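Hypothetical protein (Staphylococcus aureus subsp. aureus, PDB 2IL5) is of unknown function but belongs to the Aha1-like (activator of Hsp90 ATPase homologue) family of the Bet v 1-like superfamily and may bind a hydrophobic ligand. Local coordinates at residues K20-S25 and K160-I165; I106-F111 and T118-Y123. All coordinates share one frame; numbering follows the deposited sequence.

Contact 1 of 2, residues K20-S25 and K160-I165; sequences KLYKFS and KMYHVI
The long C-terminal helix 136-166, the hallmark of the Bet v 1-like helix-grip fold, meets the end of the first strand here: Tyr22, Lys23 and Phe24 pack against Met161, Tyr162 and Ile165 on the last turns of the helix. Tyr22, Phe24 and Tyr162 form an aromatic cluster at its heart. Tyr162 CG stands anti to the backbone N (chi1 174°), beside the carbonyl carbon. Tyr162 CD1 sits 3.4 Å from Tyr22 CD2, where the two side chains pass one another antiparallel, and the same CD1 lies near the plane of the Phe24 ring, at its edge. The Phe24 and Tyr162 rings are oblique, their planes 50° apart, with Phe24 CZ over one face of Tyr162, toward the rim. Flat, broad side chains suit this site because Phe24 and Tyr162 each offer both a face and an edge to their neighbours. Beside the cluster, the flexible selenomethionine Met161 brings its methyl CE to 3.6 Å from Tyr22 CE1; Trp33 and Trp42 also touch Met161, and Val29 of helix 26-32 touches Tyr22 and Phe24. At the exposed border, the long chain of Lys23 is extended beyond CG and carries NZ to Tyr162 OH for a weak hydrogen bond of 3.2 Å; NZ also has a long, weak ion pair with Glu166. Buried Ile165 closes the contact by a CH-pi interaction: its CG2, the methyl branch at CB, lies 3.5 Å from the centroid of the Phe24 ring, only 7° off the ring normal.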
loop_
_atom_site.group_PDB
_atom_site.type_symbol
_atom_site.label_atom_id
_atom_site.label_comp_id
_atom_site.label_asym_id
_atom_site.label_seq_id
_atom_site.Cartn_x
_atom_site.Cartn_y
_atom_site.Cartn_z
ATOM N N LYS A 20 3.898 -8.761 9.043
ATOM C CA LYS A 20 3.489 -10.087 8.542
ATOM C C LYS A 20 4.671 -11.052 8.447
ATOM O O LYS A 20 5.760 -10.662 8.026
ATOM C CB LYS A 20 2.853 -9.970 7.167
ATOM C CG LYS A 20 1.556 -9.194 7.132
ATOM C CD LYS A 20 0.497 -9.957 7.872
ATOM C CE LYS A 20 -0.766 -9.149 7.974
ATOM N NZ LYS A 20 -1.823 -9.994 8.607
ATOM N N LEU A 21 4.433 -12.307 8.835
ATOM C CA LEU A 21 5.401 -13.424 8.686
ATOM C C LEU A 21 4.912 -14.420 7.615
ATOM O O LEU A 21 3.837 -14.987 7.727
ATOM C CB LEU A 21 5.612 -14.155 10.018
ATOM C CG LEU A 21 6.198 -13.370 11.207
ATOM C CD1 LEU A 21 6.189 -14.230 12.477
ATOM C CD2 LEU A 21 7.604 -12.878 10.959
ATOM N N TYR A 22 5.702 -14.586 6.556
ATOM C CA TYR A 22 5.364 -15.499 5.473
ATOM C C TYR A 22 6.427 -16.556 5.370
ATOM O O TYR A 22 7.565 -16.325 5.781
ATOM C CB TYR A 22 5.275 -14.757 4.142
ATOM C CG TYR A 22 4.256 -13.664 4.138
ATOM C CD1 TYR A 22 4.633 -12.318 3.970
ATOM C CD2 TYR A 22 2.903 -13.962 4.346
ATOM C CE1 TYR A 22 3.672 -11.307 3.984
ATOM C CE2 TYR A 22 1.950 -12.976 4.360
ATOM C CZ TYR A 22 2.337 -11.641 4.178
ATOM O OH TYR A 22 1.355 -10.680 4.188
ATOM N N LYS A 23 6.044 -17.696 4.803
ATOM C CA LYS A 23 6.965 -18.763 4.443
ATOM C C LYS A 23 7.753 -18.450 3.158
ATOM O O LYS A 23 8.808 -19.027 2.911
ATOM C CB LYS A 23 6.189 -20.077 4.252
ATOM C CG LYS A 23 5.199 -19.997 3.081
ATOM C CD LYS A 23 4.412 -21.258 2.876
ATOM C CE LYS A 23 3.299 -20.998 1.883
ATOM N NZ LYS A 23 2.138 -21.908 2.104
ATOM N N PHE A 24 7.211 -17.572 2.322
ATOM C CA PHE A 24 7.873 -17.175 1.072
ATOM C C PHE A 24 9.214 -16.497 1.307
ATOM O O PHE A 24 9.374 -15.846 2.321
ATOM C CB PHE A 24 6.987 -16.187 0.328
ATOM C CG PHE A 24 5.606 -16.669 0.119
ATOM C CD1 PHE A 24 5.369 -17.843 -0.590
ATOM C CD2 PHE A 24 4.531 -15.955 0.622
ATOM C CE1 PHE A 24 4.055 -18.301 -0.786
ATOM C CE2 PHE A 24 3.227 -16.399 0.428
ATOM C CZ PHE A 24 2.989 -17.563 -0.278
ATOM N N SER A 25 10.150 -16.654 0.362
ATOM C CA SER A 25 11.427 -15.914 0.350
ATOM C C SER A 25 11.232 -14.371 0.215
ATOM O O SER A 25 10.242 -13.924 -0.394
ATOM C CB SER A 25 12.339 -16.432 -0.768
ATOM O OG SER A 25 11.886 -15.993 -2.037
ATOM N N LYS A 160 -4.737 -10.823 0.044
ATOM C CA LYS A 160 -4.762 -10.946 -1.402
ATOM C C LYS A 160 -3.366 -11.104 -2.039
ATOM O O LYS A 160 -3.149 -11.983 -2.856
ATOM C CB LYS A 160 -5.475 -9.754 -1.979
ATOM C CG LYS A 160 -5.704 -9.839 -3.443
ATOM C CD LYS A 160 -7.155 -9.580 -3.747
ATOM C CE LYS A 160 -7.561 -8.120 -3.783
ATOM N NZ LYS A 160 -9.047 -8.187 -4.151
HETATM N N MSE A 161 -2.429 -10.237 -1.686
HETATM C CA MSE A 161 -1.049 -10.404 -2.079
HETATM C C MSE A 161 -0.510 -11.815 -1.742
HETATM O O MSE A 161 0.240 -12.392 -2.521
HETATM C CB MSE A 161 -0.163 -9.323 -1.431
HETATM C CG MSE A 161 1.328 -9.367 -1.864
HETATM SE SE MSE A 161 2.438 -8.514 -0.504
HETATM C CE MSE A 161 2.468 -9.866 0.884
ATOM N N TYR A 162 -0.874 -12.344 -0.578
ATOM C CA TYR A 162 -0.421 -13.657 -0.156
ATOM C C TYR A 162 -0.824 -14.806 -1.140
ATOM O O TYR A 162 0.010 -15.646 -1.468
ATOM C CB TYR A 162 -0.875 -13.960 1.282
ATOM C CG TYR A 162 -0.548 -15.381 1.721
ATOM C CD1 TYR A 162 0.624 -15.666 2.430
ATOM C CD2 TYR A 162 -1.395 -16.451 1.394
ATOM C CE1 TYR A 162 0.933 -16.984 2.820
ATOM C CE2 TYR A 162 -1.089 -17.752 1.771
ATOM C CZ TYR A 162 0.078 -18.007 2.483
ATOM O OH TYR A 162 0.375 -19.302 2.857
ATOM N N HIS A 163 -2.084 -14.815 -1.589
ATOM C CA HIS A 163 -2.579 -15.796 -2.551
ATOM C C HIS A 163 -2.018 -15.598 -3.942
ATOM O O HIS A 163 -1.766 -16.565 -4.626
ATOM C CB HIS A 163 -4.096 -15.808 -2.594
ATOM C CG HIS A 163 -4.722 -16.248 -1.310
ATOM N ND1 HIS A 163 -4.945 -17.577 -1.007
ATOM C CD2 HIS A 163 -5.159 -15.537 -0.244
ATOM C CE1 HIS A 163 -5.509 -17.663 0.186
ATOM N NE2 HIS A 163 -5.645 -16.438 0.673
ATOM N N VAL A 164 -1.784 -14.359 -4.356
ATOM C CA VAL A 164 -1.126 -14.099 -5.633
ATOM C C VAL A 164 0.274 -14.718 -5.605
ATOM O O VAL A 164 0.722 -15.290 -6.600
ATOM C CB VAL A 164 -1.023 -12.584 -5.924
ATOM C CG1 VAL A 164 -0.006 -12.293 -7.071
ATOM C CG2 VAL A 164 -2.408 -11.981 -6.204
ATOM N N ILE A 165 0.969 -14.613 -4.470
ATOM C CA ILE A 165 2.286 -15.247 -4.341
ATOM C C ILE A 165 2.181 -16.794 -4.292
ATOM O O ILE A 165 2.903 -17.495 -5.005
ATOM C CB ILE A 165 3.114 -14.689 -3.142
ATOM C CG1 ILE A 165 3.289 -13.179 -3.241
ATOM C CG2 ILE A 165 4.511 -15.347 -3.101
ATOM C CD1 ILE A 165 3.690 -12.514 -1.922
#

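Contact 2 of 2, residues I106-F111 and T118-Y123; sequences IEVEFF and TQMLFY
Ile106-Phe111 and Thr118-Tyr123 pair as antiparallel arms of a beta hairpin in the curved sheet of the fold. Backbone bonds come first. Glu107 with Tyr123, Glu109 with Leu121 and Phe111 with Gln119 are hydrogen-bonded pairs, each joined by two N-H...O=C bonds; the bond from Glu107 N to Tyr123 O is 2.8 Å long and nearly straight at 172°. Between them lie the non-hydrogen-bonded pairs Val108 with Phe122 and Phe110 with Met120, where CA-H groups approach carbonyls, as Val108 CA does Leu121 O at 3.2 Å.

Apolar packing fills the face that carries Val108, Phe110, Met120 and Phe122. CG of selenomethionine Met120, anti to its backbone N (chi1 -176°), lies 3.6 Å from Val108 CG2 and 3.7 Å from Phe110 CE2. SE makes an oblique Met-aromatic contact 5.3 Å from the Phe110 ring centroid. Ile106 CG2 meets Phe122 CE1 at 3.7 Å. Trp33 adds an edge-to-face ring contact with Phe110, and Phe158 of the long helix another with Phe122.

The other face mixes an apolar pair with polar ends. Leu121 CD1 comes within 3.5 Å of Phe111 CE1, the side chains crossing at about a right angle. Glu107 lies alongside Tyr123, but its carboxylate forms a salt bridge with Lys91, while Tyr123 OH bonds to Glu15 and Gln119 NE2 to Glu19.

Such chemistry implies a two-sided sheet: apolar residues suit the buried face, which packs on helices and Trp33, although Thr118 OG1 is buried without a partner; on the partly exposed face, long polar side chains suit Glu107, Gln119 and Tyr123, whose ends find partners on flanking strands.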
loop_
_atom_site.group_PDB
_atom_site.type_symbol
_atom_site.label_atom_id
_atom_site.label_comp_id
_atom_site.label_asym_id
_atom_site.label_seq_id
_atom_site.Cartn_x
_atom_site.Cartn_y
_atom_site.Cartn_z
ATOM N N ILE A 106 4.254 5.094 2.057
ATOM C CA ILE A 106 4.468 3.680 2.407
ATOM C C ILE A 106 5.973 3.376 2.559
ATOM O O ILE A 106 6.761 3.713 1.698
ATOM C CB ILE A 106 3.865 2.751 1.308
ATOM C CG1 ILE A 106 2.323 2.748 1.428
ATOM C CG2 ILE A 106 4.449 1.312 1.395
ATOM C CD1 ILE A 106 1.587 1.972 0.281
ATOM N N GLU A 107 6.368 2.769 3.672
ATOM C CA GLU A 107 7.743 2.244 3.816
ATOM C C GLU A 107 7.614 0.803 4.265
ATOM O O GLU A 107 6.994 0.533 5.276
ATOM C CB GLU A 107 8.565 3.061 4.783
ATOM C CG GLU A 107 8.718 4.506 4.321
ATOM C CD GLU A 107 9.377 5.433 5.298
ATOM O OE1 GLU A 107 9.580 5.064 6.472
ATOM O OE2 GLU A 107 9.740 6.569 4.871
ATOM N N VAL A 108 8.133 -0.121 3.460
ATOM C CA VAL A 108 7.970 -1.525 3.735
ATOM C C VAL A 108 9.338 -2.238 3.641
ATOM O O VAL A 108 10.032 -2.168 2.629
ATOM C CB VAL A 108 6.833 -2.194 2.854
ATOM C CG1 VAL A 108 7.160 -2.116 1.381
ATOM C CG2 VAL A 108 6.590 -3.676 3.296
ATOM N N GLU A 109 9.715 -2.904 4.735
ATOM C CA GLU A 109 10.956 -3.629 4.795
ATOM C C GLU A 109 10.743 -5.153 4.863
ATOM O O GLU A 109 9.841 -5.628 5.545
ATOM C CB GLU A 109 11.802 -3.120 5.965
ATOM C CG GLU A 109 13.289 -3.128 5.629
ATOM C CD GLU A 109 14.184 -2.542 6.700
ATOM O OE1 GLU A 109 13.689 -1.955 7.697
ATOM O OE2 GLU A 109 15.417 -2.648 6.506
ATOM N N PHE A 110 11.606 -5.887 4.145
ATOM C CA PHE A 110 11.576 -7.352 4.045
ATOM C C PHE A 110 12.829 -7.969 4.701
ATOM O O PHE A 110 13.951 -7.653 4.308
ATOM C CB PHE A 110 11.474 -7.769 2.563
ATOM C CG PHE A 110 10.429 -7.013 1.802
ATOM C CD1 PHE A 110 10.772 -5.896 1.038
ATOM C CD2 PHE A 110 9.086 -7.369 1.894
ATOM C CE1 PHE A 110 9.791 -5.141 0.366
ATOM C CE2 PHE A 110 8.109 -6.634 1.222
ATOM C CZ PHE A 110 8.460 -5.524 0.453
ATOM N N PHE A 111 12.649 -8.801 5.720
ATOM C CA PHE A 111 13.761 -9.500 6.369
ATOM C C PHE A 111 13.637 -10.996 6.180
ATOM O O PHE A 111 12.541 -11.548 6.290
ATOM C CB PHE A 111 13.803 -9.215 7.873
ATOM C CG PHE A 111 14.081 -7.782 8.216
ATOM C CD1 PHE A 111 13.037 -6.844 8.257
ATOM C CD2 PHE A 111 15.385 -7.364 8.518
ATOM C CE1 PHE A 111 13.292 -5.510 8.572
ATOM C CE2 PHE A 111 15.645 -6.017 8.858
ATOM C CZ PHE A 111 14.589 -5.098 8.893
ATOM N N THR A 118 10.144 -14.741 4.926
ATOM C CA THR A 118 10.263 -13.306 5.206
ATOM C C THR A 118 9.405 -12.776 6.334
ATOM O O THR A 118 8.261 -13.198 6.524
ATOM C CB THR A 118 10.188 -12.429 3.904
ATOM O OG1 THR A 118 9.546 -11.132 4.129
ATOM C CG2 THR A 118 9.521 -13.144 2.834
ATOM N N GLN A 119 10.021 -11.881 7.108
ATOM C CA GLN A 119 9.311 -10.907 7.927
ATOM C C GLN A 119 9.082 -9.611 7.153
ATOM O O GLN A 119 10.022 -8.965 6.685
ATOM C CB GLN A 119 10.108 -10.588 9.180
ATOM C CG GLN A 119 9.411 -9.660 10.132
ATOM C CD GLN A 119 10.284 -9.287 11.301
ATOM O OE1 GLN A 119 11.508 -9.247 11.185
ATOM N NE2 GLN A 119 9.664 -8.999 12.440
HETATM N N MSE A 120 7.822 -9.214 7.035
HETATM C CA MSE A 120 7.497 -8.008 6.322
HETATM C C MSE A 120 6.986 -6.992 7.306
HETATM O O MSE A 120 5.981 -7.220 7.979
HETATM C CB MSE A 120 6.476 -8.275 5.231
HETATM C CG MSE A 120 6.160 -7.049 4.373
HETATM SE SE MSE A 120 4.667 -7.338 3.138
HETATM C CE MSE A 120 3.151 -7.040 4.286
ATOM N N LEU A 121 7.713 -5.868 7.367
ATOM C CA LEU A 121 7.397 -4.741 8.219
ATOM C C LEU A 121 6.933 -3.518 7.380
ATOM O O LEU A 121 7.696 -2.893 6.611
ATOM C CB LEU A 121 8.564 -4.415 9.146
ATOM C CG LEU A 121 9.075 -5.589 10.006
ATOM C CD1 LEU A 121 10.448 -5.293 10.609
ATOM C CD2 LEU A 121 8.050 -5.934 11.095
ATOM N N PHE A 122 5.650 -3.225 7.542
ATOM C CA PHE A 122 4.975 -2.218 6.748
ATOM C C PHE A 122 4.659 -1.000 7.602
ATOM O O PHE A 122 4.055 -1.131 8.668
ATOM C CB PHE A 122 3.690 -2.838 6.106
ATOM C CG PHE A 122 2.735 -1.810 5.476
ATOM C CD1 PHE A 122 2.916 -1.382 4.158
ATOM C CD2 PHE A 122 1.623 -1.309 6.209
ATOM C CE1 PHE A 122 2.014 -0.492 3.586
ATOM C CE2 PHE A 122 0.720 -0.401 5.660
ATOM C CZ PHE A 122 0.892 -0.002 4.344
ATOM N N TYR A 123 5.044 0.176 7.115
ATOM C CA TYR A 123 4.698 1.443 7.762
ATOM C C TYR A 123 3.948 2.336 6.780
ATOM O O TYR A 123 4.355 2.433 5.650
ATOM C CB TYR A 123 5.983 2.158 8.209
ATOM C CG TYR A 123 5.764 3.606 8.599
ATOM C CD1 TYR A 123 5.294 3.943 9.857
ATOM C CD2 TYR A 123 6.035 4.647 7.699
ATOM C CE1 TYR A 123 5.117 5.308 10.248
ATOM C CE2 TYR A 123 5.877 5.982 8.069
ATOM C CZ TYR A 123 5.409 6.307 9.364
ATOM O OH TYR A 123 5.198 7.624 9.731
#

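Overall arrangement
From the N terminus, strand 12-22 runs into Lys20-Ser25, whose partner Lys160-Ile165 comes only near the end of helix 136-166; contact 1 therefore closes a long loop around most of the chain. Contact 2 closes a short hairpin within it, Ile106-Phe111 turning back to Thr118-Tyr123, so the two nest and do not cross. After the hairpin a short linker leads into helix 136-166. The contacts meet because strands 12-22 and 118-128 are sheet neighbours: probable hydrogen bonds join Lys20 O to Met120 N and Tyr22 N to Thr118 O. Together they tie the hairpin, the edge strand and the C-terminal helix into one body; the centres of the two contacts lie about 12 Å apart.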